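Pilin (Streptococcus pyogenes serotype M1, PDB 3GLD) forms the backbone of the pilus as isopeptide-linked stacked subunits, required for adhesion to host cells, bacterial aggregation and biofilm formation. Local coordinates at residues F92-A104 with D116-W128. The protein carries 2 engineered substitutions. Residues are numbered along the deposited sequence; the frame is centred on the assembly and turned at random.
Engineered in segment 92-104: Ala104 (natural residue Glu).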
ATOM      1  N   PHE A  92     -11.119   6.170  35.946  1.00 38.19           N
ATOM      2  CA  PHE A  92     -10.592   5.029  36.719  1.00 37.84           C
ATOM      3  C   PHE A  92     -10.913   5.229  38.204  1.00 38.28           C
ATOM      4  O   PHE A  92     -10.450   6.185  38.819  1.00 38.23           O
ATOM      5  CB  PHE A  92      -9.076   4.888  36.526  1.00 36.90           C
ATOM      6  CG  PHE A  92      -8.662   4.709  35.089  1.00 35.28           C
ATOM      7  CD1 PHE A  92      -8.876   3.492  34.434  1.00 33.48           C
ATOM      8  CD2 PHE A  92      -8.069   5.754  34.388  1.00 33.74           C
ATOM      9  CE1 PHE A  92      -8.498   3.308  33.104  1.00 30.86           C
ATOM     10  CE2 PHE A  92      -7.680   5.595  33.046  1.00 33.81           C
ATOM     11  CZ  PHE A  92      -7.893   4.358  32.402  1.00 32.44           C
ATOM     12  N   GLU A  93     -11.705   4.329  38.771  1.00 38.98           N
ATOM     13  CA  GLU A  93     -12.197   4.499  40.134  1.00 39.68           C
ATOM     14  C   GLU A  93     -11.131   4.261  41.202  1.00 38.70           C
ATOM     15  O   GLU A  93     -11.189   4.866  42.260  1.00 39.24           O
ATOM     16  CB  GLU A  93     -13.444   3.646  40.392  1.00 40.23           C
ATOM     17  CG  GLU A  93     -14.642   3.976  39.463  1.00 44.18           C
ATOM     18  CD  GLU A  93     -15.309   5.338  39.755  1.00 48.56           C
ATOM     19  OE1 GLU A  93     -15.267   5.815  40.911  1.00 51.00           O
ATOM     20  OE2 GLU A  93     -15.899   5.925  38.821  1.00 50.54           O
ATOM     21  N   LYS A  94     -10.168   3.382  40.932  1.00 37.56           N
ATOM     22  CA  LYS A  94      -9.094   3.122  41.899  1.00 36.50           C
ATOM     23  C   LYS A  94      -7.749   2.852  41.240  1.00 35.25           C
ATOM     24  O   LYS A  94      -7.694   2.559  40.044  1.00 35.37           O
ATOM     25  CB  LYS A  94      -9.477   1.969  42.842  1.00 36.74           C
ATOM     26  CG  LYS A  94      -9.813   0.669  42.145  1.00 37.38           C
ATOM     27  CD  LYS A  94     -10.608  -0.264  43.055  1.00 39.21           C
ATOM     28  CE  LYS A  94     -11.954   0.351  43.420  1.00 39.82           C
ATOM     29  NZ  LYS A  94     -12.877  -0.684  43.946  1.00 40.86           N
ATOM     30  N   PRO A  95      -6.653   2.949  42.013  1.00 34.03           N
ATOM     31  CA  PRO A  95      -5.385   2.625  41.396  1.00 33.37           C
ATOM     32  C   PRO A  95      -5.357   1.172  40.956  1.00 33.23           C
ATOM     33  O   PRO A  95      -6.023   0.312  41.566  1.00 33.00           O
ATOM     34  CB  PRO A  95      -4.384   2.827  42.528  1.00 32.97           C
ATOM     35  CG  PRO A  95      -5.022   3.849  43.397  1.00 33.45           C
ATOM     36  CD  PRO A  95      -6.478   3.536  43.351  1.00 33.66           C
ATOM     37  N   GLY A  96      -4.581   0.897  39.915  1.00 32.21           N
ATOM     38  CA  GLY A  96      -4.438  -0.471  39.439  1.00 30.56           C
ATOM     39  C   GLY A  96      -3.965  -0.545  38.006  1.00 29.03           C
ATOM     40  O   GLY A  96      -3.721   0.485  37.362  1.00 28.66           O
ATOM     41  N   VAL A  97      -3.821  -1.769  37.513  1.00 28.16           N
ATOM     42  CA  VAL A  97      -3.388  -1.958  36.130  1.00 27.58           C
ATOM     43  C   VAL A  97      -4.588  -2.376  35.312  1.00 26.49           C
ATOM     44  O   VAL A  97      -5.213  -3.415  35.565  1.00 26.46           O
ATOM     45  CB  VAL A  97      -2.217  -2.945  35.994  1.00 27.84           C
ATOM     46  CG1 VAL A  97      -1.710  -2.942  34.560  1.00 27.92           C
ATOM     47  CG2 VAL A  97      -1.087  -2.571  36.949  1.00 27.66           C
ATOM     48  N   TYR A  98      -4.913  -1.530  34.346  1.00 25.80           N
ATOM     49  CA  TYR A  98      -6.091  -1.713  33.515  1.00 26.09           C
ATOM     50  C   TYR A  98      -5.678  -2.221  32.122  1.00 26.08           C
ATOM     51  O   TYR A  98      -4.865  -1.573  31.426  1.00 25.10           O
ATOM     52  CB  TYR A  98      -6.869  -0.404  33.427  1.00 26.40           C
ATOM     53  CG  TYR A  98      -7.482   0.017  34.762  1.00 27.35           C
ATOM     54  CD1 TYR A  98      -6.697   0.549  35.781  1.00 27.33           C
ATOM     55  CD2 TYR A  98      -8.844  -0.147  35.006  1.00 28.66           C
ATOM     56  CE1 TYR A  98      -7.267   0.929  37.004  1.00 28.38           C
ATOM     57  CE2 TYR A  98      -9.417   0.221  36.241  1.00 29.37           C
ATOM     58  CZ  TYR A  98      -8.618   0.757  37.214  1.00 29.06           C
ATOM     59  OH  TYR A  98      -9.173   1.121  38.410  1.00 31.20           O
ATOM     60  N   TYR A  99      -6.248  -3.372  31.751  1.00 25.37           N
ATOM     61  CA  TYR A  99      -5.853  -4.120  30.550  1.00 25.86           C
ATOM     62  C   TYR A  99      -6.731  -3.865  29.330  1.00 25.63           C
ATOM     63  O   TYR A  99      -7.960  -3.894  29.402  1.00 25.42           O
ATOM     64  CB  TYR A  99      -5.808  -5.622  30.832  1.00 25.16           C
ATOM     65  CG  TYR A  99      -4.621  -6.019  31.662  1.00 27.85           C
ATOM     66  CD1 TYR A  99      -4.544  -5.648  32.999  1.00 28.88           C
ATOM     67  CD2 TYR A  99      -3.565  -6.761  31.116  1.00 29.35           C
ATOM     68  CE1 TYR A  99      -3.472  -6.000  33.777  1.00 32.22           C
ATOM     69  CE2 TYR A  99      -2.474  -7.118  31.894  1.00 32.09           C
ATOM     70  CZ  TYR A  99      -2.445  -6.728  33.234  1.00 32.92           C
ATOM     71  OH  TYR A  99      -1.399  -7.037  34.058  1.00 34.70           O
ATOM     72  N   TYR A 100      -6.073  -3.605  28.206  1.00 26.04           N
ATOM     73  CA  TYR A 100      -6.756  -3.415  26.939  1.00 25.63           C
ATOM     74  C   TYR A 100      -6.062  -4.239  25.858  1.00 26.35           C
ATOM     75  O   TYR A 100      -4.925  -4.679  26.030  1.00 26.83           O
ATOM     76  CB  TYR A 100      -6.702  -1.954  26.505  1.00 25.22           C
ATOM     77  CG  TYR A 100      -7.388  -0.965  27.400  1.00 25.08           C
ATOM     78  CD1 TYR A 100      -6.740  -0.456  28.539  1.00 26.30           C
ATOM     79  CD2 TYR A 100      -8.678  -0.531  27.123  1.00 22.46           C
ATOM     80  CE1 TYR A 100      -7.370   0.461  29.381  1.00 25.51           C
ATOM     81  CE2 TYR A 100      -9.311   0.386  27.942  1.00 24.07           C
ATOM     82  CZ  TYR A 100      -8.650   0.878  29.072  1.00 24.93           C
ATOM     83  OH  TYR A 100      -9.264   1.801  29.887  1.00 25.67           O
ATOM     84  N   LYS A 101      -6.731  -4.386  24.719  1.00 26.82           N
ATOM     85  CA  LYS A 101      -6.114  -4.972  23.531  1.00 26.88           C
ATOM     86  C   LYS A 101      -6.245  -3.971  22.396  1.00 26.23           C
ATOM     87  O   LYS A 101      -7.309  -3.373  22.225  1.00 24.94           O
ATOM     88  CB  LYS A 101      -6.798  -6.282  23.146  1.00 27.64           C
ATOM     89  CG  LYS A 101      -6.679  -7.371  24.180  1.00 29.84           C
ATOM     90  CD  LYS A 101      -6.581  -8.750  23.520  1.00 34.35           C
ATOM     91  CE  LYS A 101      -6.439  -9.839  24.587  1.00 36.63           C
ATOM     92  NZ  LYS A 101      -7.026 -11.141  24.168  1.00 38.11           N
ATOM     93  N   VAL A 102      -5.157  -3.788  21.651  1.00 26.10           N
ATOM     94  CA  VAL A 102      -5.119  -2.873  20.519  1.00 27.05           C
ATOM     95  C   VAL A 102      -4.879  -3.676  19.236  1.00 27.97           C
ATOM     96  O   VAL A 102      -3.914  -4.445  19.165  1.00 27.86           O
ATOM     97  CB  VAL A 102      -4.001  -1.841  20.675  1.00 26.82           C
ATOM     98  CG1 VAL A 102      -3.869  -0.975  19.401  1.00 27.50           C
ATOM     99  CG2 VAL A 102      -4.268  -0.959  21.897  1.00 26.43           C
ATOM    100  N   THR A 103      -5.762  -3.492  18.252  1.00 29.51           N
ATOM    101  CA  THR A 103      -5.688  -4.204  16.967  1.00 31.15           C
ATOM    102  C   THR A 103      -5.858  -3.231  15.785  1.00 32.13           C
ATOM    103  O   THR A 103      -6.338  -2.104  15.955  1.00 31.76           O
ATOM    104  CB  THR A 103      -6.740  -5.330  16.853  1.00 30.80           C
ATOM    105  OG1 THR A 103      -8.046  -4.804  17.129  1.00 31.42           O
ATOM    106  CG2 THR A 103      -6.430  -6.490  17.823  1.00 32.20           C
ATOM    107  N   ALA A 104      -5.424  -3.669  14.606  1.00 33.36           N
ATOM    108  CA  ALA A 104      -5.633  -2.904  13.375  1.00 34.94           C
ATOM    109  C   ALA A 104      -6.859  -3.466  12.701  1.00 36.01           C
ATOM    110  O   ALA A 104      -6.938  -4.680  12.476  1.00 35.82           O
ATOM    111  CB  ALA A 104      -4.421  -3.017  12.463  1.00 34.48           C
ATOM    112  N   ASP A 116      -1.443  -6.012   8.810  1.00 36.89           N
ATOM    113  CA  ASP A 116      -0.796  -6.460  10.043  1.00 37.08           C
ATOM    114  C   ASP A 116      -1.818  -7.105  10.974  1.00 37.05           C
ATOM    115  O   ASP A 116      -2.831  -6.493  11.335  1.00 36.95           O
ATOM    116  CB  ASP A 116      -0.089  -5.298  10.741  1.00 37.37           C
ATOM    117  CG  ASP A 116       0.903  -5.767  11.797  1.00 37.71           C
ATOM    118  OD1 ASP A 116       0.733  -6.890  12.315  1.00 38.94           O
ATOM    119  OD2 ASP A 116       1.860  -5.019  12.094  1.00 36.21           O
ATOM    120  N   THR A 117      -1.552  -8.348  11.356  1.00 37.17           N
ATOM    121  CA  THR A 117      -2.458  -9.096  12.224  1.00 38.00           C
ATOM    122  C   THR A 117      -2.101  -8.953  13.706  1.00 38.10           C
ATOM    123  O   THR A 117      -2.807  -9.487  14.573  1.00 37.78           O
ATOM    124  CB  THR A 117      -2.544 -10.602  11.838  1.00 37.78           C
ATOM    125  OG1 THR A 117      -1.224 -11.174  11.816  1.00 39.24           O
ATOM    126  CG2 THR A 117      -3.202 -10.771  10.457  1.00 39.02           C
ATOM    127  N   THR A 118      -1.021  -8.222  13.990  1.00 38.57           N
ATOM    128  CA  THR A 118      -0.533  -8.050  15.369  1.00 38.52           C
ATOM    129  C   THR A 118      -1.625  -7.586  16.342  1.00 38.61           C
ATOM    130  O   THR A 118      -2.473  -6.751  16.019  1.00 38.47           O
ATOM    131  CB  THR A 118       0.704  -7.115  15.427  1.00 38.82           C
ATOM    132  OG1 THR A 118       1.703  -7.588  14.510  1.00 37.50           O
ATOM    133  CG2 THR A 118       1.311  -7.071  16.827  1.00 39.23           C
ATOM    134  N   SER A 119      -1.607  -8.169  17.534  1.00 38.70           N
ATOM    135  CA  SER A 119      -2.487  -7.753  18.605  1.00 38.59           C
ATOM    136  C   SER A 119      -1.594  -7.340  19.750  1.00 38.13           C
ATOM    137  O   SER A 119      -0.670  -8.074  20.122  1.00 38.62           O
ATOM    138  CB  SER A 119      -3.408  -8.899  19.023  1.00 38.83           C
ATOM    139  OG  SER A 119      -4.435  -8.446  19.900  1.00 40.59           O
ATOM    140  N   TYR A 120      -1.847  -6.153  20.294  1.00 36.90           N
ATOM    141  CA  TYR A 120      -1.098  -5.680  21.437  1.00 35.89           C
ATOM    142  C   TYR A 120      -1.920  -5.753  22.720  1.00 35.42           C
ATOM    143  O   TYR A 120      -3.114  -5.449  22.738  1.00 35.26           O
ATOM    144  CB  TYR A 120      -0.641  -4.246  21.219  1.00 35.59           C
ATOM    145  CG  TYR A 120       0.456  -4.072  20.194  1.00 35.80           C
ATOM    146  CD1 TYR A 120       0.157  -3.781  18.859  1.00 33.88           C
ATOM    147  CD2 TYR A 120       1.793  -4.140  20.574  1.00 35.45           C
ATOM    148  CE1 TYR A 120       1.181  -3.587  17.922  1.00 35.86           C
ATOM    149  CE2 TYR A 120       2.811  -3.962  19.658  1.00 35.03           C
ATOM    150  CZ  TYR A 120       2.507  -3.689  18.338  1.00 35.54           C
ATOM    151  OH  TYR A 120       3.544  -3.508  17.466  1.00 36.43           O
ATOM    152  N   THR A 121      -1.276  -6.172  23.802  1.00 34.82           N
ATOM    153  CA  THR A 121      -1.889  -6.036  25.108  1.00 33.67           C
ATOM    154  C   THR A 121      -1.367  -4.728  25.671  1.00 32.62           C
ATOM    155  O   THR A 121      -0.159  -4.449  25.610  1.00 32.68           O
ATOM    156  CB  THR A 121      -1.588  -7.231  26.019  1.00 33.95           C
ATOM    157  OG1 THR A 121      -2.084  -8.421  25.387  1.00 35.06           O
ATOM    158  CG2 THR A 121      -2.289  -7.071  27.377  1.00 34.30           C
ATOM    159  N   VAL A 122      -2.292  -3.913  26.168  1.00 30.69           N
ATOM    160  CA  VAL A 122      -1.963  -2.599  26.694  1.00 29.80           C
ATOM    161  C   VAL A 122      -2.364  -2.527  28.173  1.00 29.73           C
ATOM    162  O   VAL A 122      -3.492  -2.875  28.550  1.00 29.33           O
ATOM    163  CB  VAL A 122      -2.631  -1.472  25.855  1.00 29.86           C
ATOM    164  CG1 VAL A 122      -2.693  -0.142  26.619  1.00 28.77           C
ATOM    165  CG2 VAL A 122      -1.873  -1.260  24.522  1.00 28.63           C
ATOM    166  N   GLN A 123      -1.398  -2.128  28.993  1.00 29.61           N
ATOM    167  CA  GLN A 123      -1.565  -1.932  30.439  1.00 29.36           C
ATOM    168  C   GLN A 123      -1.564  -0.427  30.682  1.00 29.23           C
ATOM    169  O   GLN A 123      -0.586   0.242  30.356  1.00 29.71           O
ATOM    170  CB  GLN A 123      -0.385  -2.546  31.184  1.00 28.42           C
ATOM    171  CG  GLN A 123      -0.328  -4.066  31.197  1.00 30.02           C
ATOM    172  CD  GLN A 123       0.924  -4.629  31.898  1.00 30.63           C
ATOM    173  OE1 GLN A 123       1.821  -3.896  32.301  1.00 32.06           O
ATOM    174  NE2 GLN A 123       0.983  -5.945  32.016  1.00 31.95           N
ATOM    175  N   VAL A 124      -2.665   0.116  31.197  1.00 28.79           N
ATOM    176  CA  VAL A 124      -2.659   1.478  31.715  1.00 27.98           C
ATOM    177  C   VAL A 124      -2.396   1.412  33.233  1.00 28.87           C
ATOM    178  O   VAL A 124      -3.177   0.821  33.974  1.00 28.98           O
ATOM    179  CB  VAL A 124      -3.959   2.241  31.427  1.00 27.62           C
ATOM    180  CG1 VAL A 124      -3.853   3.679  31.991  1.00 27.57           C
ATOM    181  CG2 VAL A 124      -4.250   2.293  29.914  1.00 26.62           C
ATOM    182  N   HIS A 125      -1.271   1.977  33.663  1.00 29.25           N
ATOM    183  CA  HIS A 125      -0.907   2.069  35.070  1.00 29.93           C
ATOM    184  C   HIS A 125      -1.519   3.310  35.716  1.00 29.42           C
ATOM    185  O   HIS A 125      -1.112   4.449  35.444  1.00 29.38           O
ATOM    186  CB  HIS A 125       0.614   2.010  35.232  1.00 30.29           C
ATOM    187  CG  HIS A 125       1.168   0.647  34.985  1.00 31.67           C
ATOM    188  ND1 HIS A 125       1.212   0.080  33.728  1.00 35.26           N
ATOM    189  CD2 HIS A 125       1.654  -0.286  35.834  1.00 34.16           C
ATOM    190  CE1 HIS A 125       1.731  -1.131  33.809  1.00 34.77           C
ATOM    191  NE2 HIS A 125       2.002  -1.380  35.081  1.00 35.65           N
ATOM    192  N   VAL A 126      -2.550   3.066  36.518  1.00 28.63           N
ATOM    193  CA  VAL A 126      -3.256   4.117  37.226  1.00 28.41           C
ATOM    194  C   VAL A 126      -2.714   4.169  38.661  1.00 28.94           C
ATOM    195  O   VAL A 126      -2.867   3.223  39.427  1.00 28.06           O
ATOM    196  CB  VAL A 126      -4.782   3.880  37.169  1.00 28.79           C
ATOM    197  CG1 VAL A 126      -5.552   4.988  37.900  1.00 26.15           C
ATOM    198  CG2 VAL A 126      -5.249   3.794  35.697  1.00 29.09           C
ATOM    199  N   LEU A 127      -2.018   5.249  38.994  1.00 30.09           N
ATOM    200  CA  LEU A 127      -1.421   5.413  40.330  1.00 30.51           C
ATOM    201  C   LEU A 127      -2.154   6.494  41.081  1.00 30.99           C
ATOM    202  O   LEU A 127      -2.797   7.342  40.450  1.00 31.02           O
ATOM    203  CB  LEU A 127       0.058   5.790  40.223  1.00 30.44           C
ATOM    204  CG  LEU A 127       1.130   4.734  39.946  1.00 31.57           C
ATOM    205  CD1 LEU A 127       0.714   3.693  38.908  1.00 32.21           C
ATOM    206  CD2 LEU A 127       2.391   5.458  39.502  1.00 33.77           C
ATOM    207  N   TRP A 128      -2.090   6.454  42.422  1.00 31.27           N
ATOM    208  CA  TRP A 128      -2.592   7.564  43.230  1.00 32.52           C
ATOM    209  C   TRP A 128      -1.655   8.729  43.005  1.00 32.58           C
ATOM    210  O   TRP A 128      -0.435   8.570  43.098  1.00 31.97           O
ATOM    211  CB  TRP A 128      -2.625   7.219  44.733  1.00 33.03           C
ATOM    212  CG  TRP A 128      -3.230   8.320  45.542  1.00 33.09           C
ATOM    213  CD1 TRP A 128      -2.564   9.272  46.263  1.00 33.83           C
ATOM    214  CD2 TRP A 128      -4.623   8.610  45.675  1.00 33.14           C
ATOM    215  NE1 TRP A 128      -3.467  10.125  46.868  1.00 34.94           N
ATOM    216  CE2 TRP A 128      -4.738   9.747  46.510  1.00 34.13           C
ATOM    217  CE3 TRP A 128      -5.792   8.016  45.173  1.00 34.96           C
ATOM    218  CZ2 TRP A 128      -5.975  10.292  46.873  1.00 32.94           C
ATOM    219  CZ3 TRP A 128      -7.030   8.561  45.531  1.00 34.93           C
ATOM    220  CH2 TRP A 128      -7.104   9.700  46.369  1.00 32.65           C
TER
HETATM  221  O   HOH W   1      -4.232  -6.143  14.062  1.00 29.60           O
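Val126 fills the hollow between two aromatic rings of the 92-104 segment. Its CG2 sits over one face of Phe92, 3.7 Å from the ring centroid in a CH-pi contact, and also touches Tyr98 CD1 at 3.6 Å. Phe92 comes in tilted, its CD1 standing over the centre of the Tyr98 ring, whose hydroxyl donates back to Lys94 O in the segment leading into the strand. Further along the same face, Val124 parts its branches: CG1 approaches Phe92 CZ at 4.1 Å, while CG2 packs on Tyr100 CE1 at 3.7 Å. Val122 CG2 then abuts Val102 CG2 at 3.6 Å, the two methyls turned together by chi1 of 161° and 174°.

On the other face, Gln123 runs alongside Tyr99, its CG above the ring and its amide plane turned 67° from it. Val97 sits in the corner formed by Gln123 and His125, its CG1 3.6 Å from Gln123 CB and over the imidazole face.

Eight backbone bonds join the antiparallel strands from Gly96–Val126 to Val102–Tyr120. Beyond them, water 1 takes the N-H of Ala104 at 2.8 Å and lies within bonding reach of Thr118 O and Asp116 O, linking the splayed ends. Engineered Ala104 replaces the glutamate that catalyses isopeptide formation.

Strands 37-45 and 55-57 flank 96-104, and 134-144 flanks 119-129; the valine–aromatic face turns toward Phe87 of a loop, Ile43 of strand 37-45 and Phe153 of strand 151-169, inside the N-terminal isopeptide domain.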